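Local coordinates for 3-deoxy-manno-octulosonate cytidylyltransferase (Escherichia coli, PDB 1GQC), which catalyses the activation of the eight-carbon sugar KDO with CTP, yielding CMP-KDO and diphosphate, probably for lipopolysaccharide biosynthesis, at residues R79-M84 against D181-Y186; L120-L125 against G174-R179; S187-S192 against Q202-N207. One frame throughout, in Å; residues are numbered along the deposited sequence.

Interaction 1. Residues R79-M84 against D181-Y186. With CMK (cytidine 5'-monophosphate 3-deoxy-beta-D-gulo-oct-2-ulo-pyranosonic acid), chain D.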
# COMPACT_ATOMS: atom_id res chain seq x y z
N ARG A 79 -3.09 -1.93 23.98
CA ARG A 79 -3.38 -2.64 25.22
C ARG A 79 -2.35 -3.73 25.50
O ARG A 79 -1.99 -3.95 26.65
CB ARG A 79 -4.79 -3.25 25.17
CG ARG A 79 -5.27 -3.88 26.51
CD ARG A 79 -6.69 -4.48 26.42
NE ARG A 79 -7.68 -3.54 25.88
CZ ARG A 79 -8.00 -2.38 26.45
NH1 ARG A 79 -7.42 -2.03 27.59
NH2 ARG A 79 -8.86 -1.57 25.87
N LEU A 80 -1.87 -4.41 24.46
CA LEU A 80 -0.87 -5.46 24.64
C LEU A 80 0.48 -4.91 25.12
O LEU A 80 1.26 -5.60 25.77
CB LEU A 80 -0.65 -6.24 23.34
CG LEU A 80 -1.26 -7.64 23.25
CD1 LEU A 80 -2.77 -7.56 23.30
CD2 LEU A 80 -0.80 -8.30 21.98
N VAL A 81 0.75 -3.65 24.79
CA VAL A 81 2.00 -3.03 25.19
C VAL A 81 2.04 -3.01 26.72
O VAL A 81 3.06 -3.33 27.33
CB VAL A 81 2.11 -1.60 24.60
CG1 VAL A 81 3.21 -0.82 25.28
CG2 VAL A 81 2.40 -1.68 23.09
N GLU A 82 0.91 -2.64 27.33
CA GLU A 82 0.81 -2.55 28.78
C GLU A 82 1.09 -3.92 29.40
O GLU A 82 1.78 -4.02 30.41
CB GLU A 82 -0.59 -2.08 29.21
CG GLU A 82 -0.66 -1.64 30.69
CD GLU A 82 -2.07 -1.29 31.17
OE1 GLU A 82 -2.90 -0.81 30.36
OE2 GLU A 82 -2.34 -1.49 32.39
N VAL A 83 0.56 -4.96 28.77
CA VAL A 83 0.74 -6.33 29.24
C VAL A 83 2.19 -6.74 29.10
O VAL A 83 2.73 -7.45 29.94
CB VAL A 83 -0.10 -7.31 28.41
CG1 VAL A 83 0.22 -8.72 28.82
CG2 VAL A 83 -1.59 -7.00 28.57
N MET A 84 2.81 -6.29 28.02
CA MET A 84 4.19 -6.63 27.74
C MET A 84 5.15 -6.30 28.89
O MET A 84 6.03 -7.11 29.23
CB MET A 84 4.59 -5.95 26.43
CG MET A 84 6.05 -6.12 26.01
SD MET A 84 7.00 -4.69 26.50
CE MET A 84 5.96 -3.39 25.91
N ASP A 181 10.41 -6.20 20.71
CA ASP A 181 10.82 -4.84 20.43
C ASP A 181 9.78 -4.00 19.66
O ASP A 181 9.74 -2.77 19.81
CB ASP A 181 12.19 -4.82 19.73
CG ASP A 181 12.14 -5.39 18.35
OD1 ASP A 181 12.23 -6.63 18.21
OD2 ASP A 181 12.02 -4.59 17.40
N VAL A 182 8.93 -4.64 18.87
CA VAL A 182 7.87 -3.93 18.15
C VAL A 182 6.92 -3.22 19.15
O VAL A 182 6.61 -2.02 19.02
CB VAL A 182 7.03 -4.91 17.29
CG1 VAL A 182 5.77 -4.22 16.76
CG2 VAL A 182 7.87 -5.46 16.16
N LEU A 183 6.47 -3.97 20.15
CA LEU A 183 5.56 -3.48 21.17
C LEU A 183 6.18 -2.45 22.11
O LEU A 183 5.52 -1.50 22.52
CB LEU A 183 5.06 -4.65 22.02
CG LEU A 183 4.27 -5.77 21.33
CD1 LEU A 183 4.02 -6.88 22.33
CD2 LEU A 183 2.95 -5.25 20.76
N GLN A 184 7.45 -2.65 22.46
CA GLN A 184 8.15 -1.75 23.36
C GLN A 184 8.08 -0.31 22.88
O GLN A 184 8.22 0.61 23.68
CB GLN A 184 9.61 -2.17 23.54
CG GLN A 184 9.78 -3.37 24.44
CD GLN A 184 11.24 -3.73 24.66
OE1 GLN A 184 12.02 -3.83 23.72
NE2 GLN A 184 11.61 -3.95 25.92
N ASN A 185 7.89 -0.10 21.59
CA ASN A 185 7.77 1.26 21.12
C ASN A 185 6.66 1.46 20.11
O ASN A 185 6.77 2.28 19.20
CB ASN A 185 9.11 1.77 20.58
CG ASN A 185 9.76 0.80 19.64
OD1 ASN A 185 10.98 0.78 19.50
ND2 ASN A 185 8.94 -0.02 18.98
N TYR A 186 5.57 0.73 20.30
CA TYR A 186 4.45 0.85 19.40
C TYR A 186 3.63 2.07 19.77
O TYR A 186 3.04 2.74 18.91
CB TYR A 186 3.56 -0.38 19.49
CG TYR A 186 2.31 -0.25 18.68
CD1 TYR A 186 2.33 -0.39 17.30
CD2 TYR A 186 1.08 0.01 19.30
CE1 TYR A 186 1.16 -0.30 16.55
CE2 TYR A 186 -0.08 0.11 18.56
CZ TYR A 186 -0.04 -0.06 17.18
OH TYR A 186 -1.20 -0.01 16.44
N1C CMK D . -9.84 -3.35 21.42
C2C CMK D . -9.24 -2.93 22.57
N3C CMK D . -9.20 -1.50 22.88
C4C CMK D . -9.71 -0.60 22.10
C5C CMK D . -10.36 -1.08 20.85
C6C CMK D . -10.40 -2.41 20.57
O2C CMK D . -8.73 -3.68 23.38
N4C CMK D . -9.67 0.68 22.37
C1' CMK D . -9.88 -4.79 21.10
C2' CMK D . -11.28 -5.34 20.72
O2' CMK D . -12.05 -5.58 21.91
C3' CMK D . -10.95 -6.60 19.91
C4' CMK D . -9.55 -6.28 19.32
O4' CMK D . -9.08 -5.10 19.97
O3' CMK D . -10.83 -7.77 20.75
C5' CMK D . -9.51 -6.02 17.81
O5' CMK D . -10.50 -5.10 17.38
PA CMK D . -11.56 -5.11 16.19
O1A CMK D . -12.64 -6.13 16.38
O2A CMK D . -12.20 -3.76 16.11
O6 CMK D . -9.32 -5.53 13.03
C2 CMK D . -10.10 -4.64 13.87
O2 CMK D . -10.82 -5.42 14.82
C3 CMK D . -9.17 -3.60 14.58
C4 CMK D . -8.34 -2.83 13.51
O4 CMK D . -7.50 -1.88 14.17
C5 CMK D . -7.49 -3.88 12.68
C6 CMK D . -8.50 -4.87 12.00
C7 CMK D . -7.76 -5.95 11.16
C1 CMK D . -11.26 -4.00 13.06
O1X CMK D . -12.11 -4.85 12.51
O1Y CMK D . -11.42 -2.81 12.92
O5 CMK D . -6.60 -4.62 13.54
C8 CMK D . -8.65 -7.22 10.92
O8 CMK D . -9.94 -6.80 10.46
O7 CMK D . -7.40 -5.36 9.90
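Val81 CG1 stands opposite the backbone N (chi1 165°), which leaves CG2 beside that N and directed at the turn from Leu183 to Tyr186; there CG2 lies 4.1 Å from Leu183 CB and 4.0 Å from Tyr186 CB. Met84 starts out extended and then bends at its second and third torsions (chi2 -97°), bringing its methyl CE to 4.2 Å from Leu183 CB while SD lies against Gln184 CG at 3.7 Å, the two side chains crossing at about a right angle. No hydrogen bond joins the two segments; methyl groups and the Met84 sulfur pack on the backbone and carbon chains of the turn. The contact sets helix 76-84 of the nucleotide-binding GT-A core against the short helix 180-184 that follows strand 169-179. From the same helix Arg79 faces the ligand. The edge of its guanidinium meets the cytosine, NE donating to CMK O2C at 2.7 Å in a fairly straight bond (161°) and NH2 donating to CMK N3C at 3.0 Å. A leucine at Arg79 would probably leave O2C and N3C without these donors and the cytosine less firmly held. The third nitrogen, NH1, is held by Thr69 OG1 and Arg70 O, which fixes the rotation of the guanidinium.

Interaction 2. Residues L120-L125 against G174-R179. With CMK (cytidine 5'-monophosphate 3-deoxy-beta-D-gulo-oct-2-ulo-pyranosonic acid), chain D.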
# COMPACT_ATOMS: atom_id res chain seq x y z
N LEU A 120 11.85 -11.03 11.11
CA LEU A 120 10.49 -10.56 10.82
C LEU A 120 9.90 -9.92 12.07
O LEU A 120 9.78 -10.58 13.10
CB LEU A 120 9.61 -11.73 10.37
CG LEU A 120 8.14 -11.40 10.10
CD1 LEU A 120 8.03 -10.26 9.11
CD2 LEU A 120 7.43 -12.64 9.57
N PRO A 121 9.53 -8.63 11.99
CA PRO A 121 8.96 -7.87 13.11
C PRO A 121 7.53 -8.25 13.49
O PRO A 121 7.20 -8.46 14.65
CB PRO A 121 9.05 -6.42 12.62
CG PRO A 121 10.17 -6.45 11.63
CD PRO A 121 9.89 -7.72 10.89
N VAL A 122 6.68 -8.35 12.48
CA VAL A 122 5.29 -8.67 12.72
C VAL A 122 4.79 -9.63 11.65
O VAL A 122 5.20 -9.54 10.47
CB VAL A 122 4.42 -7.39 12.68
CG1 VAL A 122 2.95 -7.74 12.74
CG2 VAL A 122 4.80 -6.48 13.84
N ALA A 123 3.93 -10.55 12.07
CA ALA A 123 3.33 -11.51 11.17
C ALA A 123 1.82 -11.49 11.39
O ALA A 123 1.35 -11.22 12.49
CB ALA A 123 3.88 -12.88 11.44
N THR A 124 1.05 -11.78 10.34
CA THR A 124 -0.40 -11.83 10.46
C THR A 124 -0.94 -12.85 9.45
O THR A 124 -0.16 -13.42 8.68
CB THR A 124 -1.05 -10.45 10.20
OG1 THR A 124 -2.44 -10.53 10.54
CG2 THR A 124 -0.92 -10.03 8.72
N LEU A 125 -2.26 -13.06 9.45
CA LEU A 125 -2.92 -14.02 8.57
C LEU A 125 -3.88 -13.41 7.51
O LEU A 125 -4.40 -12.31 7.69
CB LEU A 125 -3.71 -14.99 9.43
CG LEU A 125 -2.98 -15.88 10.44
CD1 LEU A 125 -4.01 -16.70 11.19
CD2 LEU A 125 -2.02 -16.80 9.73
N GLY A 174 -7.54 -10.62 11.39
CA GLY A 174 -6.96 -9.83 12.47
C GLY A 174 -6.18 -10.46 13.60
O GLY A 174 -6.39 -10.13 14.76
N ILE A 175 -5.26 -11.37 13.29
CA ILE A 175 -4.45 -12.00 14.32
C ILE A 175 -3.05 -11.49 14.08
O ILE A 175 -2.61 -11.42 12.94
CB ILE A 175 -4.41 -13.52 14.18
CG1 ILE A 175 -5.82 -14.08 14.30
CG2 ILE A 175 -3.49 -14.11 15.24
CD1 ILE A 175 -5.87 -15.60 14.23
N TYR A 176 -2.34 -11.13 15.15
CA TYR A 176 -0.99 -10.64 14.98
C TYR A 176 0.03 -11.31 15.91
O TYR A 176 -0.28 -11.71 17.04
CB TYR A 176 -0.91 -9.13 15.22
CG TYR A 176 -1.81 -8.25 14.38
CD1 TYR A 176 -3.01 -7.77 14.88
CD2 TYR A 176 -1.39 -7.78 13.13
CE1 TYR A 176 -3.78 -6.85 14.18
CE2 TYR A 176 -2.14 -6.86 12.42
CZ TYR A 176 -3.34 -6.39 12.95
OH TYR A 176 -4.09 -5.44 12.28
N ALA A 177 1.25 -11.40 15.41
CA ALA A 177 2.36 -11.93 16.17
C ALA A 177 3.42 -10.85 16.05
O ALA A 177 3.71 -10.41 14.93
CB ALA A 177 2.85 -13.21 15.56
N TYR A 178 3.96 -10.39 17.18
CA TYR A 178 5.00 -9.37 17.14
C TYR A 178 6.23 -9.71 17.99
O TYR A 178 6.13 -10.35 19.03
CB TYR A 178 4.50 -8.00 17.61
CG TYR A 178 3.02 -7.71 17.62
CD1 TYR A 178 2.49 -6.64 16.90
CD2 TYR A 178 2.16 -8.43 18.46
CE1 TYR A 178 1.15 -6.28 17.01
CE2 TYR A 178 0.82 -8.08 18.59
CZ TYR A 178 0.32 -7.00 17.86
OH TYR A 178 -1.01 -6.66 17.99
N ARG A 179 7.39 -9.27 17.53
CA ARG A 179 8.61 -9.43 18.29
C ARG A 179 8.41 -8.48 19.48
O ARG A 179 7.65 -7.50 19.37
CB ARG A 179 9.81 -8.93 17.49
CG ARG A 179 10.96 -9.87 17.40
CD ARG A 179 10.78 -10.73 16.19
NE ARG A 179 11.15 -12.11 16.47
CZ ARG A 179 11.13 -13.08 15.55
NH1 ARG A 179 10.76 -12.81 14.30
NH2 ARG A 179 11.46 -14.32 15.91
N1C CMK D . -9.84 -3.35 21.42
C2C CMK D . -9.24 -2.93 22.57
N3C CMK D . -9.20 -1.50 22.88
C4C CMK D . -9.71 -0.60 22.10
C5C CMK D . -10.36 -1.08 20.85
C6C CMK D . -10.40 -2.41 20.57
O2C CMK D . -8.73 -3.68 23.38
N4C CMK D . -9.67 0.68 22.37
C1' CMK D . -9.88 -4.79 21.10
C2' CMK D . -11.28 -5.34 20.72
O2' CMK D . -12.05 -5.58 21.91
C3' CMK D . -10.95 -6.60 19.91
C4' CMK D . -9.55 -6.28 19.32
O4' CMK D . -9.08 -5.10 19.97
O3' CMK D . -10.83 -7.77 20.75
C5' CMK D . -9.51 -6.02 17.81
O5' CMK D . -10.50 -5.10 17.38
PA CMK D . -11.56 -5.11 16.19
O1A CMK D . -12.64 -6.13 16.38
O2A CMK D . -12.20 -3.76 16.11
O6 CMK D . -9.32 -5.53 13.03
C2 CMK D . -10.10 -4.64 13.87
O2 CMK D . -10.82 -5.42 14.82
C3 CMK D . -9.17 -3.60 14.58
C4 CMK D . -8.34 -2.83 13.51
O4 CMK D . -7.50 -1.88 14.17
C5 CMK D . -7.49 -3.88 12.68
C6 CMK D . -8.50 -4.87 12.00
C7 CMK D . -7.76 -5.95 11.16
C1 CMK D . -11.26 -4.00 13.06
O1X CMK D . -12.11 -4.85 12.51
O1Y CMK D . -11.42 -2.81 12.92
O5 CMK D . -6.60 -4.62 13.54
C8 CMK D . -8.65 -7.22 10.92
O8 CMK D . -9.94 -6.80 10.46
O7 CMK D . -7.40 -5.36 9.90
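Val122 and Tyr178 lie side by side and point the same way, with Val122 CG2 resting 3.8 Å from Tyr178 CD1. They form a non-hydrogen-bonded pair of the antiparallel strands 122-129 and 169-179, whose short segments run at 165° to each other in the central sheet of the GT-A fold. On the same face as this pair, Thr124 and Tyr176 meet obliquely, OG1 of the threonine coming to 3.9 Å from CD2 of the ring. Ala123 and Ala177 turn to the other face, toward Met114 of helix 104-116, and as a hydrogen-bonded pair they exchange two bonds, Ala123 N to Ala177 O and Ala177 N to Ala123 O, each 2.9 Å. Leu125 and Ile175 slant across one another near Leu110 of that helix, their CD1 methyls 3.7 Å apart.

The side-chain hydrogen bonds across the strands lie toward the two ends. Arg179, bent at chi2 and chi3, curls back until NH1 reaches Leu120 O (2.7 Å, 158°) on a lone pair and in the carbonyl plane, while its backbone N binds Pro121 O at 3.0 Å. NH1 also donates to Asp117 O and NH2 to Met114 O. At the other end Thr124 has OG1 anti to the backbone N (chi1 -171°), where it donates to Ile175 O at 2.6 Å. The ring of Tyr176 turns its edge to the sugar hydroxyl O5 of CMK, though the bond from its OH is doubtful, that oxygen being placed less surely. Having given its proton to Ile175 O, the Thr124 hydroxyl can probably accept from His172 NE2, which makes it a second-shell residue positioning an imidazole whose ND1 bonds CMK.

Interaction 3. Residues S187-S192 against Q202-N207. With CMK (cytidine 5'-monophosphate 3-deoxy-beta-D-gulo-oct-2-ulo-pyranosonic acid), chain D.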
# COMPACT_ATOMS: atom_id res chain seq x y z
N SER A 187 3.57 2.35 21.06
CA SER A 187 2.82 3.49 21.54
C SER A 187 3.64 4.78 21.43
O SER A 187 3.13 5.86 21.77
CB SER A 187 2.34 3.26 22.97
OG SER A 187 1.37 2.23 23.00
N GLN A 188 4.88 4.69 20.93
CA GLN A 188 5.71 5.89 20.73
C GLN A 188 5.94 6.10 19.23
O GLN A 188 6.86 6.81 18.82
CB GLN A 188 7.08 5.78 21.44
CG GLN A 188 7.02 5.76 22.96
CD GLN A 188 6.38 4.46 23.50
OE1 GLN A 188 6.91 3.37 23.31
NE2 GLN A 188 5.24 4.59 24.18
N LEU A 189 5.13 5.46 18.40
CA LEU A 189 5.28 5.64 16.97
C LEU A 189 4.48 6.86 16.54
O LEU A 189 3.39 7.11 17.06
CB LEU A 189 4.78 4.42 16.19
CG LEU A 189 5.53 3.09 16.33
CD1 LEU A 189 4.89 2.08 15.36
CD2 LEU A 189 7.01 3.29 16.01
N PRO A 190 5.02 7.65 15.60
CA PRO A 190 4.31 8.84 15.13
C PRO A 190 2.89 8.52 14.64
O PRO A 190 2.61 7.39 14.20
CB PRO A 190 5.20 9.38 14.00
CG PRO A 190 6.00 8.18 13.56
CD PRO A 190 6.28 7.47 14.87
N GLU A 191 2.01 9.51 14.71
CA GLU A 191 0.63 9.32 14.27
C GLU A 191 0.56 8.93 12.79
O GLU A 191 1.25 9.48 11.94
CB GLU A 191 -0.17 10.60 14.51
CG GLU A 191 -1.68 10.44 14.34
CD GLU A 191 -2.44 11.72 14.65
OE1 GLU A 191 -2.03 12.42 15.62
OE2 GLU A 191 -3.44 12.02 13.96
N SER A 192 -0.27 7.94 12.49
CA SER A 192 -0.46 7.50 11.13
C SER A 192 -1.77 8.08 10.63
O SER A 192 -2.85 7.75 11.16
CB SER A 192 -0.53 5.97 11.07
OG SER A 192 -0.87 5.51 9.77
N GLN A 202 -2.82 -1.59 12.70
CA GLN A 202 -1.62 -2.08 12.00
C GLN A 202 -1.00 -1.03 11.05
O GLN A 202 0.18 -1.15 10.65
CB GLN A 202 -1.92 -3.36 11.20
CG GLN A 202 -2.89 -3.18 10.02
CD GLN A 202 -4.35 -3.26 10.42
OE1 GLN A 202 -4.78 -2.61 11.38
NE2 GLN A 202 -5.14 -4.06 9.68
N LEU A 203 -1.77 -0.01 10.68
CA LEU A 203 -1.25 1.00 9.78
C LEU A 203 -0.22 1.90 10.49
O LEU A 203 0.54 2.63 9.84
CB LEU A 203 -2.40 1.80 9.12
CG LEU A 203 -3.32 1.01 8.14
CD1 LEU A 203 -4.43 1.93 7.60
CD2 LEU A 203 -2.51 0.44 6.95
N ARG A 204 -0.17 1.84 11.82
CA ARG A 204 0.81 2.64 12.53
C ARG A 204 2.18 2.00 12.29
O ARG A 204 3.19 2.70 12.28
CB ARG A 204 0.53 2.71 14.03
CG ARG A 204 1.20 3.91 14.71
CD ARG A 204 1.04 3.94 16.22
NE ARG A 204 -0.37 3.91 16.60
CZ ARG A 204 -0.81 3.63 17.82
NH1 ARG A 204 0.03 3.36 18.81
NH2 ARG A 204 -2.11 3.59 18.04
N LEU A 205 2.20 0.69 12.09
CA LEU A 205 3.46 -0.02 11.83
C LEU A 205 4.01 0.26 10.43
O LEU A 205 5.21 0.44 10.23
CB LEU A 205 3.26 -1.54 11.98
CG LEU A 205 2.85 -2.14 13.33
CD1 LEU A 205 2.61 -3.63 13.14
CD2 LEU A 205 3.93 -1.91 14.38
N MET A 206 3.12 0.25 9.45
CA MET A 206 3.52 0.50 8.08
C MET A 206 4.05 1.91 7.95
O MET A 206 5.08 2.16 7.32
CB MET A 206 2.34 0.28 7.13
CG MET A 206 1.75 -1.11 7.22
SD MET A 206 0.89 -1.55 5.71
CE MET A 206 2.15 -2.45 4.83
N ASN A 207 3.33 2.85 8.57
CA ASN A 207 3.75 4.24 8.54
C ASN A 207 5.18 4.37 9.08
O ASN A 207 5.92 5.27 8.69
CB ASN A 207 2.78 5.09 9.37
CG ASN A 207 2.97 6.58 9.18
OD1 ASN A 207 2.61 7.13 8.14
ND2 ASN A 207 3.54 7.25 10.19
N1C CMK D . -9.84 -3.35 21.42
C2C CMK D . -9.24 -2.93 22.57
N3C CMK D . -9.20 -1.50 22.88
C4C CMK D . -9.71 -0.60 22.10
C5C CMK D . -10.36 -1.08 20.85
C6C CMK D . -10.40 -2.41 20.57
O2C CMK D . -8.73 -3.68 23.38
N4C CMK D . -9.67 0.68 22.37
C1' CMK D . -9.88 -4.79 21.10
C2' CMK D . -11.28 -5.34 20.72
O2' CMK D . -12.05 -5.58 21.91
C3' CMK D . -10.95 -6.60 19.91
C4' CMK D . -9.55 -6.28 19.32
O4' CMK D . -9.08 -5.10 19.97
O3' CMK D . -10.83 -7.77 20.75
C5' CMK D . -9.51 -6.02 17.81
O5' CMK D . -10.50 -5.10 17.38
PA CMK D . -11.56 -5.11 16.19
O1A CMK D . -12.64 -6.13 16.38
O2A CMK D . -12.20 -3.76 16.11
O6 CMK D . -9.32 -5.53 13.03
C2 CMK D . -10.10 -4.64 13.87
O2 CMK D . -10.82 -5.42 14.82
C3 CMK D . -9.17 -3.60 14.58
C4 CMK D . -8.34 -2.83 13.51
O4 CMK D . -7.50 -1.88 14.17
C5 CMK D . -7.49 -3.88 12.68
C6 CMK D . -8.50 -4.87 12.00
C7 CMK D . -7.76 -5.95 11.16
C1 CMK D . -11.26 -4.00 13.06
O1X CMK D . -12.11 -4.85 12.51
O1Y CMK D . -11.42 -2.81 12.92
O5 CMK D . -6.60 -4.62 13.54
C8 CMK D . -8.65 -7.22 10.92
O8 CMK D . -9.94 -6.80 10.46
O7 CMK D . -7.40 -5.36 9.90
O HOH W 1 4.16 5.66 12.58
O HOH W 2 0.11 4.46 7.49
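Leu189 lies over the aliphatic part of Arg204, its CB 3.8 Å from Arg204 CD, and its CD1 reaches on to Leu205 CD2 at 4.2 Å. Arg204 leaves the helix extended (chi1 -159°) and bends at chi3, which carries the guanidinium past Leu189 to salt bridges with Asp78 through NH1 and Glu195 through NE. Ser192 packs its CB and OG against Asn207 CB, with OG 3.7 Å from that carbon. The same hydroxyl caps helix 193-198 by binding Glu195 N. The loop 187-192 thus packs along one side of helix 203-207 next to the dimer interface, where Pro190 and Asn207 touch Thr146 and Val144 respectively of the second subunit. Gln202, bent at chi2, turns toward the ligand, and its NE2 donates to CMK O7 at 2.6 Å. Two waters bridge the segments. One molecule donates to Pro190 O (2.8 Å) and Arg204 O and accepts from Asn207 ND2 (2.9 Å), and a second links Ser192 OG to Leu203 O. These bridges satisfy backbone carbonyls, while the two carboxylates probably balance the charge of Arg204.

Each of the three contacts brings a residue to the same CMP-KDO molecule. Interaction 1 contributes Arg79 to the base, whereas interactions 2 and 3 border the KDO sugar. The centre of interaction 1 lies about 13 Å from the centres of both other contacts, which are themselves about 15 Å apart. Strand 169-179 of interaction 2 runs directly into helix 180-184 of interaction 1, and Leu80 CD2 packs on Tyr178 CE2 at 3.8 Å. Toward interaction 3, Arg204 NH1 probably bonds Tyr186 O at 3.1 Å. Leu205 CD2 is 3.8 Å from Val182 CG1, and Leu205 CD1 is 3.7 Å from Val122 CG2, joining the three contacts in one apolar cluster.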